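Local coordinates for protein argonaute (Methanocaldococcus jannaschii, PDB 5G5S) that uses short single-stranded DNA guides to bind complementary target strands and slices the target DNA, and may defend the cell against invading genetic elements, at residues Met668-Tyr674 with His687-Lys691; Ile326-Asn330 with Gly677-Arg681; Gly484-Lys489 with His709-Ile715; Asp500-Asp506 with Gly519-Asp525; Lys489-Leu493 with Glu527-Arg531. One frame throughout, in Å; residues are numbered along the deposited sequence.

Overall arrangement
Following the chain, contact 2 opens first: the loop 326-330 waits almost 350 residues for 677-681. Contact 3 opens inside that span at 484-489 but closes at the C terminus, 709-715, so contacts 2 and 3 cross. Contact 5 starts at Lys489, shared with contact 3, and is closed by 527-531; the hairpin of contact 4 nests within it. Contact 1, 668-674 with 687-691, lies inside the loop of contact 3 and crosses contact 2. Together they tie the last Mid-domain helix, the small sheet of strands 323-326, 314-317 and 492-493, the PIWI sheet, helix 684-697 and the C-terminal tail. Tyr670 and Phe491 stack where contacts 1 and 5 meet, and Asp690 approaches Asp506 between contacts 1 and 4.

Contact 1 (Met668-Tyr674 with His687-Lys691)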
# COMPACT_ATOMS: atom_id res chain seq x y z
N MET A 668 -12.39 8.99 3.28
CA MET A 668 -11.74 10.31 3.12
C MET A 668 -10.79 10.29 1.91
O MET A 668 -9.62 10.62 1.98
CB MET A 668 -11.05 10.75 4.43
CG MET A 668 -12.03 11.00 5.59
SD MET A 668 -13.47 12.07 5.21
CE MET A 668 -12.67 13.62 4.88
N ASN A 669 -11.37 9.94 0.77
CA ASN A 669 -10.75 9.73 -0.52
C ASN A 669 -10.97 10.89 -1.52
O ASN A 669 -12.10 11.34 -1.71
CB ASN A 669 -11.31 8.42 -1.12
CG ASN A 669 -10.59 7.93 -2.34
OD1 ASN A 669 -11.13 7.23 -3.19
ND2 ASN A 669 -9.33 8.25 -2.44
N TYR A 670 -9.88 11.32 -2.18
CA TYR A 670 -9.87 12.28 -3.26
C TYR A 670 -9.35 11.60 -4.53
O TYR A 670 -9.28 12.23 -5.55
CB TYR A 670 -9.06 13.53 -2.91
CG TYR A 670 -9.76 14.45 -1.93
CD1 TYR A 670 -10.63 15.44 -2.38
CD2 TYR A 670 -9.52 14.36 -0.57
CE1 TYR A 670 -11.26 16.30 -1.49
CE2 TYR A 670 -10.16 15.20 0.34
CZ TYR A 670 -11.03 16.17 -0.13
OH TYR A 670 -11.66 17.01 0.76
N SER A 671 -9.01 10.30 -4.46
CA SER A 671 -8.55 9.45 -5.58
C SER A 671 -9.78 8.80 -6.23
O SER A 671 -9.84 7.58 -6.41
CB SER A 671 -7.57 8.38 -5.10
OG SER A 671 -6.58 8.90 -4.23
N ALA A 672 -10.78 9.63 -6.55
CA ALA A 672 -12.05 9.24 -7.13
C ALA A 672 -11.94 8.61 -8.53
O ALA A 672 -12.80 7.80 -8.90
CB ALA A 672 -12.99 10.43 -7.16
N LEU A 673 -10.88 8.95 -9.28
CA LEU A 673 -10.63 8.43 -10.63
C LEU A 673 -9.90 7.09 -10.65
O LEU A 673 -9.98 6.37 -11.65
CB LEU A 673 -9.86 9.46 -11.47
CG LEU A 673 -10.58 10.76 -11.84
CD1 LEU A 673 -9.59 11.87 -12.09
CD2 LEU A 673 -11.50 10.56 -13.06
N TYR A 674 -9.19 6.74 -9.55
CA TYR A 674 -8.44 5.49 -9.42
C TYR A 674 -9.13 4.46 -8.52
O TYR A 674 -10.17 4.74 -7.92
CB TYR A 674 -7.02 5.74 -8.87
CG TYR A 674 -6.22 6.82 -9.57
CD1 TYR A 674 -6.17 6.90 -10.96
CD2 TYR A 674 -5.42 7.70 -8.84
CE1 TYR A 674 -5.42 7.89 -11.60
CE2 TYR A 674 -4.64 8.66 -9.47
CZ TYR A 674 -4.65 8.77 -10.85
OH TYR A 674 -3.89 9.73 -11.47
N HIS A 687 -2.62 5.05 3.25
CA HIS A 687 -2.71 4.97 1.78
C HIS A 687 -1.90 6.10 1.10
O HIS A 687 -1.17 5.85 0.15
CB HIS A 687 -4.19 5.00 1.32
CG HIS A 687 -4.38 5.16 -0.15
ND1 HIS A 687 -4.33 4.07 -1.01
CD2 HIS A 687 -4.61 6.28 -0.88
CE1 HIS A 687 -4.52 4.56 -2.22
NE2 HIS A 687 -4.68 5.89 -2.20
N TYR A 688 -2.09 7.35 1.57
CA TYR A 688 -1.42 8.52 1.02
C TYR A 688 0.05 8.63 1.44
O TYR A 688 0.85 9.14 0.65
CB TYR A 688 -2.22 9.81 1.27
CG TYR A 688 -3.49 9.89 0.43
CD1 TYR A 688 -3.44 9.78 -0.96
CD2 TYR A 688 -4.72 10.17 1.02
CE1 TYR A 688 -4.59 9.89 -1.73
CE2 TYR A 688 -5.88 10.29 0.26
CZ TYR A 688 -5.81 10.13 -1.12
OH TYR A 688 -6.95 10.22 -1.87
N ALA A 689 0.42 8.12 2.63
CA ALA A 689 1.81 8.06 3.09
C ALA A 689 2.60 7.14 2.12
O ALA A 689 3.71 7.49 1.69
CB ALA A 689 1.90 7.51 4.50
N ASP A 690 1.99 5.99 1.75
CA ASP A 690 2.59 5.03 0.82
C ASP A 690 2.74 5.63 -0.58
O ASP A 690 3.79 5.45 -1.20
CB ASP A 690 1.81 3.71 0.79
CG ASP A 690 2.42 2.69 -0.15
OD1 ASP A 690 3.58 2.27 0.10
OD2 ASP A 690 1.77 2.36 -1.16
N LYS A 691 1.72 6.37 -1.06
CA LYS A 691 1.72 7.05 -2.36
C LYS A 691 2.79 8.16 -2.44
O LYS A 691 3.33 8.40 -3.53
CB LYS A 691 0.32 7.61 -2.67
CG LYS A 691 -0.62 6.61 -3.35
CD LYS A 691 -1.95 7.28 -3.69
CE LYS A 691 -2.68 6.64 -4.85
NZ LYS A 691 -4.10 7.10 -4.95
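Ser671 OG and the Tyr688 ring both stand opposite their own carbonyl carbons (chi1 -46° and -71°), which brings the two hydroxyls tip to tip from loop and helix. They share a hydrogen bond of 2.7 Å between Ser671 OG and Tyr688 OH. The backbone N of Tyr670 also donates to Tyr688 OH, at 3.1 Å and nearly straight (164°). Both partners come in at the edge of the phenol ring, near its plane, and the two bonds together fix its oxygen. Lys691, one helical turn after His687, extends its chain so that NZ donates to His687 NE2 over 3.1 Å, from somewhat outside the ring plane. CD2 of that imidazole lies 3.6 Å above one face of the Tyr688 ring, toward its rim. Ser671, centre of an inverse gamma turn, interacts with guide DNA when the guide is bound, and the helix carries Asp690, a catalytic residue by similarity; the contact thus fastens a guide-binding loop to helix 684-697 of the RNase H-like PIWI domain.

Contact 2 (Ile326-Asn330 with Gly677-Arg681); sequences IYSTN and GRYLR
Arg678 NH1 is gripped by two acceptors, Thr329 OG1 and, outside these segments, OD1 of Asn477 on helix 473-485. The contact joins the loop leaving strand 323-326, an edge of a small three-stranded antiparallel sheet, to the PIWI-domain loop that leads into helix 684-697. The bond from Arg678 NH1 to Thr329 OG1 measures 3.2 Å, with an angle of 160° at the hydrogen, and its acceptor sits at the guanidinium edge, 8° out of the plane. Thr329 contributes its hydroxyl from between the backbone N and the carbonyl carbon (chi1 60°), while the Arg678 chain, bent at chi2 and chi3, slides past it in the opposite direction. One face of the guanidinium is covered by Asn330, whose CB lies over the centre, 3.6 Å above the plane. Edge bonding and face packing together fix the rotation of the group. Helix 473-485 adds to this from outside, with Tyr473, Asn476 and Ile480 touching Arg678, and Asn476 ND2 bonding to Thr329 O. Ser328 OG meets the aliphatic part of the same arginine, 3.3 Å from Arg678 CD, and from another direction the phenol of Tyr679 places its OH 3.7 Å from Ser328 OG.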
# COMPACT_ATOMS: atom_id res chain seq x y z
N ILE A 326 -24.08 14.68 3.89
CA ILE A 326 -23.92 14.02 2.60
C ILE A 326 -23.47 12.59 2.92
O ILE A 326 -22.73 12.40 3.88
CB ILE A 326 -22.94 14.86 1.72
CG1 ILE A 326 -23.68 15.65 0.61
CG2 ILE A 326 -21.69 14.11 1.21
CD1 ILE A 326 -24.37 14.81 -0.52
N TYR A 327 -23.97 11.59 2.19
CA TYR A 327 -23.60 10.20 2.46
C TYR A 327 -22.60 9.63 1.47
O TYR A 327 -21.96 8.62 1.74
CB TYR A 327 -24.85 9.30 2.59
CG TYR A 327 -25.59 9.52 3.90
CD1 TYR A 327 -26.56 10.51 4.01
CD2 TYR A 327 -25.28 8.77 5.03
CE1 TYR A 327 -27.21 10.74 5.22
CE2 TYR A 327 -25.94 8.98 6.24
CZ TYR A 327 -26.90 9.98 6.33
OH TYR A 327 -27.55 10.20 7.52
N SER A 328 -22.46 10.30 0.31
CA SER A 328 -21.54 9.90 -0.74
C SER A 328 -21.02 11.13 -1.49
O SER A 328 -21.71 12.15 -1.51
CB SER A 328 -22.22 8.92 -1.70
OG SER A 328 -21.32 8.41 -2.66
N THR A 329 -19.83 11.05 -2.10
CA THR A 329 -19.27 12.17 -2.87
C THR A 329 -19.77 12.14 -4.34
O THR A 329 -19.46 13.04 -5.13
CB THR A 329 -17.73 12.20 -2.78
OG1 THR A 329 -17.21 10.98 -3.31
CG2 THR A 329 -17.22 12.46 -1.37
N ASN A 330 -20.59 11.11 -4.69
CA ASN A 330 -21.17 10.90 -6.02
C ASN A 330 -22.10 12.04 -6.48
O ASN A 330 -22.47 12.08 -7.66
CB ASN A 330 -21.86 9.53 -6.12
CG ASN A 330 -23.09 9.31 -5.24
OD1 ASN A 330 -23.50 10.15 -4.43
ND2 ASN A 330 -23.72 8.16 -5.41
N GLY A 677 -13.88 1.51 -7.22
CA GLY A 677 -15.01 2.32 -6.78
C GLY A 677 -14.65 3.65 -6.15
O GLY A 677 -13.62 4.27 -6.48
N ARG A 678 -15.51 4.10 -5.22
CA ARG A 678 -15.44 5.38 -4.51
C ARG A 678 -14.50 5.40 -3.30
O ARG A 678 -13.80 6.40 -3.10
CB ARG A 678 -16.85 5.80 -4.09
CG ARG A 678 -17.01 7.30 -3.85
CD ARG A 678 -18.41 7.78 -4.19
NE ARG A 678 -18.69 7.63 -5.62
CZ ARG A 678 -18.36 8.53 -6.55
NH1 ARG A 678 -17.74 9.66 -6.21
NH2 ARG A 678 -18.64 8.30 -7.83
N TYR A 679 -14.55 4.35 -2.45
CA TYR A 679 -13.77 4.27 -1.21
C TYR A 679 -12.49 3.46 -1.34
O TYR A 679 -12.38 2.63 -2.25
CB TYR A 679 -14.66 3.84 -0.01
CG TYR A 679 -16.08 4.38 -0.05
CD1 TYR A 679 -16.34 5.71 -0.35
CD2 TYR A 679 -17.17 3.55 0.22
CE1 TYR A 679 -17.64 6.20 -0.45
CE2 TYR A 679 -18.48 4.03 0.15
CZ TYR A 679 -18.71 5.36 -0.19
OH TYR A 679 -20.00 5.85 -0.26
N LEU A 680 -11.49 3.73 -0.48
CA LEU A 680 -10.19 3.06 -0.53
C LEU A 680 -10.22 1.69 0.13
O LEU A 680 -11.10 1.42 0.93
CB LEU A 680 -9.10 3.94 0.10
CG LEU A 680 -8.89 5.32 -0.52
CD1 LEU A 680 -8.26 6.27 0.46
CD2 LEU A 680 -8.11 5.25 -1.82
N ARG A 681 -9.25 0.83 -0.21
CA ARG A 681 -9.10 -0.48 0.41
C ARG A 681 -8.50 -0.28 1.82
O ARG A 681 -8.91 -0.95 2.79
CB ARG A 681 -8.17 -1.38 -0.43
CG ARG A 681 -8.09 -2.81 0.13
CD ARG A 681 -7.32 -3.78 -0.73
NE ARG A 681 -7.08 -5.01 0.02
CZ ARG A 681 -5.89 -5.57 0.22
NH1 ARG A 681 -4.80 -5.03 -0.32
NH2 ARG A 681 -5.78 -6.68 0.92

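Contact 3 (Gly484-Lys489 with His709-Ile715)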
# COMPACT_ATOMS: atom_id res chain seq x y z
N GLY A 484 -8.52 17.62 -4.40
CA GLY A 484 -7.53 16.92 -3.58
C GLY A 484 -6.11 17.31 -3.93
O GLY A 484 -5.30 17.57 -3.05
N LYS A 485 -5.81 17.37 -5.23
CA LYS A 485 -4.52 17.77 -5.77
C LYS A 485 -4.22 19.22 -5.48
O LYS A 485 -3.06 19.60 -5.43
CB LYS A 485 -4.41 17.44 -7.27
CG LYS A 485 -4.43 15.92 -7.53
CD LYS A 485 -3.83 15.53 -8.86
CE LYS A 485 -2.36 15.26 -8.79
NZ LYS A 485 -1.90 14.47 -9.96
N LEU A 486 -5.27 20.03 -5.24
CA LEU A 486 -5.09 21.44 -4.88
C LEU A 486 -5.19 21.70 -3.37
O LEU A 486 -5.26 22.85 -2.94
CB LEU A 486 -6.01 22.37 -5.70
CG LEU A 486 -5.72 22.47 -7.20
CD1 LEU A 486 -6.93 22.97 -7.95
CD2 LEU A 486 -4.50 23.34 -7.49
N GLY A 487 -5.14 20.61 -2.58
CA GLY A 487 -5.21 20.62 -1.12
C GLY A 487 -6.47 21.23 -0.56
O GLY A 487 -6.48 21.71 0.58
N ILE A 488 -7.55 21.23 -1.34
CA ILE A 488 -8.84 21.78 -0.92
C ILE A 488 -9.55 20.78 -0.01
O ILE A 488 -9.79 19.64 -0.41
CB ILE A 488 -9.70 22.28 -2.13
CG1 ILE A 488 -9.00 23.46 -2.83
CG2 ILE A 488 -11.12 22.66 -1.69
CD1 ILE A 488 -9.44 23.78 -4.27
N LYS A 489 -9.88 21.21 1.22
CA LYS A 489 -10.57 20.41 2.22
C LYS A 489 -12.05 20.54 1.93
O LYS A 489 -12.74 21.34 2.55
CB LYS A 489 -10.25 20.93 3.65
CG LYS A 489 -8.93 20.45 4.20
CD LYS A 489 -7.76 21.30 3.76
CE LYS A 489 -6.53 20.45 3.64
NZ LYS A 489 -5.40 21.27 3.14
N HIS A 709 0.39 22.38 3.45
CA HIS A 709 -1.00 22.71 3.16
C HIS A 709 -1.84 21.50 2.72
O HIS A 709 -3.01 21.65 2.41
CB HIS A 709 -1.08 23.88 2.18
CG HIS A 709 -0.88 25.20 2.84
ND1 HIS A 709 0.40 25.71 3.05
CD2 HIS A 709 -1.79 26.06 3.35
CE1 HIS A 709 0.22 26.87 3.66
NE2 HIS A 709 -1.08 27.13 3.85
N GLY A 710 -1.22 20.32 2.69
CA GLY A 710 -1.87 19.07 2.34
C GLY A 710 -2.25 18.85 0.89
O GLY A 710 -3.18 18.09 0.62
N PHE A 711 -1.52 19.47 -0.07
CA PHE A 711 -1.77 19.27 -1.51
C PHE A 711 -1.32 17.84 -1.89
O PHE A 711 -0.15 17.50 -1.67
CB PHE A 711 -0.97 20.28 -2.37
CG PHE A 711 -1.46 21.71 -2.45
CD1 PHE A 711 -1.56 22.49 -1.31
CD2 PHE A 711 -1.72 22.29 -3.68
CE1 PHE A 711 -2.00 23.82 -1.39
CE2 PHE A 711 -2.15 23.62 -3.76
CZ PHE A 711 -2.27 24.38 -2.62
N LEU A 712 -2.23 17.03 -2.46
CA LEU A 712 -1.96 15.67 -2.91
C LEU A 712 -1.56 15.75 -4.39
O LEU A 712 -2.14 15.06 -5.24
CB LEU A 712 -3.19 14.75 -2.72
CG LEU A 712 -3.69 14.50 -1.28
CD1 LEU A 712 -5.09 13.90 -1.30
CD2 LEU A 712 -2.73 13.60 -0.50
N TYR A 713 -0.56 16.62 -4.69
CA TYR A 713 -0.06 16.87 -6.04
C TYR A 713 0.58 15.66 -6.73
O TYR A 713 0.74 15.65 -7.94
CB TYR A 713 0.91 18.06 -6.05
CG TYR A 713 2.20 17.85 -5.28
CD1 TYR A 713 3.23 17.07 -5.80
CD2 TYR A 713 2.43 18.51 -4.08
CE1 TYR A 713 4.41 16.86 -5.09
CE2 TYR A 713 3.63 18.34 -3.38
CZ TYR A 713 4.62 17.53 -3.90
OH TYR A 713 5.81 17.40 -3.24
N PHE A 714 0.99 14.67 -5.93
CA PHE A 714 1.68 13.46 -6.39
C PHE A 714 0.74 12.28 -6.73
O PHE A 714 1.23 11.24 -7.18
CB PHE A 714 2.74 13.06 -5.34
CG PHE A 714 2.18 13.02 -3.93
CD1 PHE A 714 1.50 11.90 -3.46
CD2 PHE A 714 2.31 14.13 -3.09
CE1 PHE A 714 0.95 11.89 -2.17
CE2 PHE A 714 1.75 14.12 -1.81
CZ PHE A 714 1.09 12.99 -1.35
N ILE A 715 -0.59 12.43 -6.54
CA ILE A 715 -1.54 11.33 -6.77
C ILE A 715 -1.85 11.03 -8.26
O ILE A 715 -1.88 9.84 -8.62
CB ILE A 715 -2.78 11.29 -5.81
CG1 ILE A 715 -3.87 12.34 -6.20
CG2 ILE A 715 -2.32 11.41 -4.35
CD1 ILE A 715 -5.25 12.28 -5.46
OXT ILE A 715 -2.01 11.98 -9.05
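Lys485 NZ forms a salt bridge of 2.7 Å with OXT, one oxygen of the C-terminal carboxylate of Ile715, and has a second acceptor in Ser458 O on strand 456-462. A bend at chi3 (90°) turns the lysine over the tail: its CE passes 3.2 Å from Tyr713 O, and its CG packs obliquely on Ile715 CG1. Further back, Leu712 N donates to Gly484 O over 3.2 Å. The same carbonyl takes Gly487 N from the opposite face of its plane. Phe711 lays its ring under the helix end, with Leu486 O 3.3 Å above one face, toward the rim. This closeness depends on Gly487, the C-prime residue of a Schellman motif, whose CA lies 3.7 Å from Phe711 CA. Lys489 NZ donates to Gly487 O at 2.8 Å. Lys485 is assigned by inference, and Ile715 by similarity, to divalent-metal sites. Neighbouring Gln459 begins the 459-462 region that binds the 5'-phosphorylated guide end; the C-terminal carboxylate probably contributes to its metal site, as in other Argonautes.

Contact 4 (Asp500-Asp506 with Gly519-Asp525)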
# COMPACT_ATOMS: atom_id res chain seq x y z
N ASP A 500 -6.68 13.46 18.51
CA ASP A 500 -6.28 14.78 18.05
C ASP A 500 -5.67 14.62 16.65
O ASP A 500 -5.94 15.42 15.77
CB ASP A 500 -5.26 15.40 19.02
CG ASP A 500 -5.85 15.73 20.38
OD1 ASP A 500 -6.49 16.79 20.50
OD2 ASP A 500 -5.67 14.93 21.31
N TYR A 501 -4.88 13.54 16.46
CA TYR A 501 -4.22 13.17 15.21
C TYR A 501 -4.32 11.70 14.94
O TYR A 501 -4.23 10.88 15.85
CB TYR A 501 -2.73 13.54 15.21
CG TYR A 501 -2.44 15.01 15.44
CD1 TYR A 501 -3.02 15.99 14.63
CD2 TYR A 501 -1.53 15.42 16.42
CE1 TYR A 501 -2.75 17.34 14.83
CE2 TYR A 501 -1.24 16.77 16.61
CZ TYR A 501 -1.86 17.73 15.82
OH TYR A 501 -1.59 19.06 16.00
N ILE A 502 -4.50 11.37 13.67
CA ILE A 502 -4.45 10.03 13.11
C ILE A 502 -3.33 10.17 12.10
O ILE A 502 -3.40 11.05 11.22
CB ILE A 502 -5.79 9.53 12.52
CG1 ILE A 502 -6.81 9.30 13.67
CG2 ILE A 502 -5.53 8.24 11.69
CD1 ILE A 502 -8.28 9.26 13.23
N MET A 503 -2.24 9.42 12.32
CA MET A 503 -1.05 9.55 11.51
C MET A 503 -0.72 8.26 10.77
O MET A 503 -0.51 7.22 11.37
CB MET A 503 0.12 10.04 12.38
CG MET A 503 -0.04 11.46 12.89
SD MET A 503 1.41 11.99 13.82
CE MET A 503 0.96 13.66 14.28
N GLY A 504 -0.73 8.35 9.44
CA GLY A 504 -0.39 7.27 8.55
C GLY A 504 1.10 7.29 8.33
O GLY A 504 1.66 8.34 8.01
N LEU A 505 1.76 6.17 8.56
CA LEU A 505 3.20 6.12 8.46
C LEU A 505 3.66 5.02 7.55
O LEU A 505 3.13 3.92 7.61
CB LEU A 505 3.79 5.97 9.90
CG LEU A 505 5.31 5.82 10.06
CD1 LEU A 505 6.05 7.04 9.55
CD2 LEU A 505 5.66 5.56 11.50
N ASP A 506 4.63 5.33 6.69
CA ASP A 506 5.31 4.42 5.78
C ASP A 506 6.80 4.76 5.87
O ASP A 506 7.17 5.94 5.83
CB ASP A 506 4.79 4.55 4.34
CG ASP A 506 5.31 3.45 3.42
OD1 ASP A 506 6.51 3.49 3.05
OD2 ASP A 506 4.52 2.55 3.06
N GLY A 519 11.02 8.13 5.01
CA GLY A 519 9.59 7.93 5.16
C GLY A 519 8.72 9.16 5.06
O GLY A 519 9.16 10.24 4.64
N CYS A 520 7.46 8.98 5.45
CA CYS A 520 6.44 10.01 5.39
C CYS A 520 5.40 9.72 6.42
O CYS A 520 5.06 8.56 6.64
CB CYS A 520 5.83 10.07 3.99
SG CYS A 520 4.51 11.30 3.80
N THR A 521 4.86 10.78 7.01
CA THR A 521 3.73 10.75 7.92
C THR A 521 2.66 11.64 7.29
O THR A 521 2.94 12.79 6.91
CB THR A 521 4.12 11.21 9.35
OG1 THR A 521 5.09 10.31 9.87
CG2 THR A 521 2.93 11.21 10.31
N VAL A 522 1.45 11.10 7.13
CA VAL A 522 0.32 11.89 6.66
C VAL A 522 -0.55 12.12 7.90
O VAL A 522 -1.03 11.18 8.51
CB VAL A 522 -0.42 11.34 5.41
CG1 VAL A 522 -1.60 12.21 5.03
CG2 VAL A 522 0.55 11.28 4.23
N VAL A 523 -0.60 13.38 8.34
CA VAL A 523 -1.31 13.79 9.55
C VAL A 523 -2.74 14.21 9.26
O VAL A 523 -2.99 15.15 8.50
CB VAL A 523 -0.51 14.89 10.31
CG1 VAL A 523 -1.18 15.25 11.63
CG2 VAL A 523 0.95 14.49 10.53
N TYR A 524 -3.69 13.53 9.90
CA TYR A 524 -5.12 13.81 9.82
C TYR A 524 -5.59 14.33 11.16
O TYR A 524 -5.13 13.85 12.19
CB TYR A 524 -5.91 12.54 9.45
CG TYR A 524 -5.97 12.28 7.97
CD1 TYR A 524 -4.81 12.06 7.22
CD2 TYR A 524 -7.19 12.23 7.30
CE1 TYR A 524 -4.87 11.83 5.85
CE2 TYR A 524 -7.26 11.99 5.93
CZ TYR A 524 -6.09 11.79 5.21
OH TYR A 524 -6.15 11.55 3.87
N ASP A 525 -6.51 15.30 11.16
CA ASP A 525 -7.08 15.81 12.40
C ASP A 525 -8.32 15.01 12.79
O ASP A 525 -8.67 14.05 12.10
CB ASP A 525 -7.34 17.34 12.32
CG ASP A 525 -8.37 17.81 11.30
OD1 ASP A 525 -9.12 16.97 10.77
OD2 ASP A 525 -8.46 19.04 11.09
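Ile502 and Tyr524 exchange a pair of backbone hydrogen bonds, Ile502 N to Tyr524 O at 3.0 Å and Tyr524 N to Ile502 O at 2.8 Å. Two further hydrogen-bonded pairs follow in this antiparallel hairpin. Gly504 N reaches Val522 O over 3.0 Å and is answered by Val522 N to Gly504 O; Asp506 and Cys520 bond likewise, the longer being Asp506 N to Cys520 O at 3.3 Å. Carbonyls also receive CA-H contacts from non-hydrogen-bonded positions, such as Thr521 CA to Gly504 O at 3.2 Å. The backbones of Met503 and Leu505 bond instead to strand 566-571. At the hairpin's far end, Asp525 OD1 accepts the N of Glu527 and Lys529, OD2 pairs with Arg531, and Asp500 OD2 takes Asn566 N. Met503 runs extended beside Val523, its CE 3.8 Å from Val523 CG1, which also meets Tyr501 CD1 at 3.6 Å. Asp506, catalytic by similarity, ends the first strand of this RNase H-like sheet. Strands 566-571 and 530-537 flank the hairpin; helix 684-697 covers the face bearing Cys520 and Tyr524, and helix 547-556 the face with Met503, Leu505 and Thr521.

Contact 5 (Lys489-Leu493 with Glu527-Arg531)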
# COMPACT_ATOMS: atom_id res chain seq x y z
N LYS A 489 -9.88 21.21 1.22
CA LYS A 489 -10.57 20.41 2.22
C LYS A 489 -12.05 20.54 1.93
O LYS A 489 -12.74 21.34 2.55
CB LYS A 489 -10.25 20.93 3.65
CG LYS A 489 -8.93 20.45 4.20
CD LYS A 489 -7.76 21.30 3.76
CE LYS A 489 -6.53 20.45 3.64
NZ LYS A 489 -5.40 21.27 3.14
N TYR A 490 -12.54 19.79 0.93
CA TYR A 490 -13.93 19.89 0.52
C TYR A 490 -14.93 19.34 1.53
O TYR A 490 -15.83 20.06 1.99
CB TYR A 490 -14.15 19.31 -0.89
CG TYR A 490 -15.05 20.17 -1.73
CD1 TYR A 490 -16.42 20.25 -1.47
CD2 TYR A 490 -14.54 20.93 -2.77
CE1 TYR A 490 -17.25 21.06 -2.23
CE2 TYR A 490 -15.37 21.73 -3.56
CZ TYR A 490 -16.73 21.80 -3.28
OH TYR A 490 -17.55 22.60 -4.02
N PHE A 491 -14.76 18.08 1.91
CA PHE A 491 -15.65 17.40 2.85
C PHE A 491 -14.90 16.93 4.09
O PHE A 491 -13.70 16.66 4.02
CB PHE A 491 -16.38 16.22 2.16
CG PHE A 491 -15.48 15.22 1.48
CD1 PHE A 491 -15.08 15.41 0.16
CD2 PHE A 491 -15.05 14.08 2.15
CE1 PHE A 491 -14.21 14.50 -0.46
CE2 PHE A 491 -14.20 13.16 1.52
CZ PHE A 491 -13.78 13.38 0.23
N ILE A 492 -15.60 16.86 5.23
CA ILE A 492 -15.04 16.38 6.50
C ILE A 492 -15.92 15.23 7.03
O ILE A 492 -16.93 14.90 6.42
CB ILE A 492 -14.80 17.52 7.54
CG1 ILE A 492 -16.11 18.19 7.99
CG2 ILE A 492 -13.79 18.56 7.03
CD1 ILE A 492 -16.28 18.29 9.46
N LEU A 493 -15.51 14.62 8.16
CA LEU A 493 -16.26 13.54 8.80
C LEU A 493 -17.34 14.13 9.70
O LEU A 493 -17.07 15.10 10.40
CB LEU A 493 -15.34 12.64 9.62
CG LEU A 493 -14.45 11.67 8.83
CD1 LEU A 493 -13.37 11.10 9.71
CD2 LEU A 493 -15.27 10.54 8.21
N GLU A 527 -11.41 15.70 12.41
CA GLU A 527 -12.46 15.82 11.39
C GLU A 527 -12.14 15.03 10.10
O GLU A 527 -12.94 15.03 9.16
CB GLU A 527 -12.72 17.30 10.99
CG GLU A 527 -13.21 18.22 12.09
CD GLU A 527 -13.18 19.69 11.69
OE1 GLU A 527 -12.13 20.14 11.16
OE2 GLU A 527 -14.20 20.39 11.90
N GLY A 528 -10.96 14.41 10.04
CA GLY A 528 -10.53 13.63 8.88
C GLY A 528 -9.89 14.44 7.77
O GLY A 528 -9.80 13.96 6.63
N LYS A 529 -9.43 15.66 8.06
CA LYS A 529 -8.75 16.44 7.02
C LYS A 529 -7.24 16.41 7.17
O LYS A 529 -6.73 16.31 8.29
CB LYS A 529 -9.35 17.84 6.82
CG LYS A 529 -9.19 18.83 7.95
CD LYS A 529 -10.11 20.03 7.75
CE LYS A 529 -9.83 21.14 8.74
NZ LYS A 529 -10.42 22.43 8.29
N ILE A 530 -6.52 16.43 6.03
CA ILE A 530 -5.06 16.40 5.98
C ILE A 530 -4.51 17.71 6.51
O ILE A 530 -4.82 18.77 5.98
CB ILE A 530 -4.50 16.08 4.56
CG1 ILE A 530 -5.11 14.79 3.97
CG2 ILE A 530 -2.95 15.99 4.56
CD1 ILE A 530 -5.20 14.74 2.47
N ARG A 531 -3.71 17.63 7.57
CA ARG A 531 -3.08 18.80 8.18
C ARG A 531 -1.65 18.94 7.71
O ARG A 531 -1.18 20.07 7.55
CB ARG A 531 -3.17 18.76 9.71
CG ARG A 531 -4.61 18.74 10.26
CD ARG A 531 -5.48 19.91 9.81
NE ARG A 531 -5.06 21.19 10.40
CZ ARG A 531 -5.56 21.72 11.51
NH1 ARG A 531 -6.53 21.10 12.18
NH2 ARG A 531 -5.11 22.88 11.97
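Ile492 CD1 lies over one face of the Glu527 carboxylate, offset from its centre toward OE2, which is 3.8 Å from that methyl. At the other end of the extended glutamate, Leu493 N donates to Glu527 O over 2.8 Å, and Ile492 CB nears the same oxygen at 3.5 Å. The crossing of the Ile492 and Glu527 side chains leaves the isoleucine's other branch, CG2, for Lys529, whose CD lies 4.0 Å away as the chains run side by side. Lys489 crosses Lys529 at about a right angle, its CG 3.7 Å from Lys529 CB. A turn at chi2 (85°) sends the rest of Lys489, whose NZ is held by Gly487 O, along the backbone, CE reaching 3.3 Å from Ile530 O. Leu493 CD1 rests on Gly528 CA at 3.9 Å, where positive phi turns the chain. From outside the two segments, the Asp525 side chain closes this turn as an Asx turn. The contact sets the short edge strand 492-493, paired through Leu315 with strand 314-317, against the hairpin turn joining strands 517-525 and 530-537 of the RNase H-like PIWI sheet.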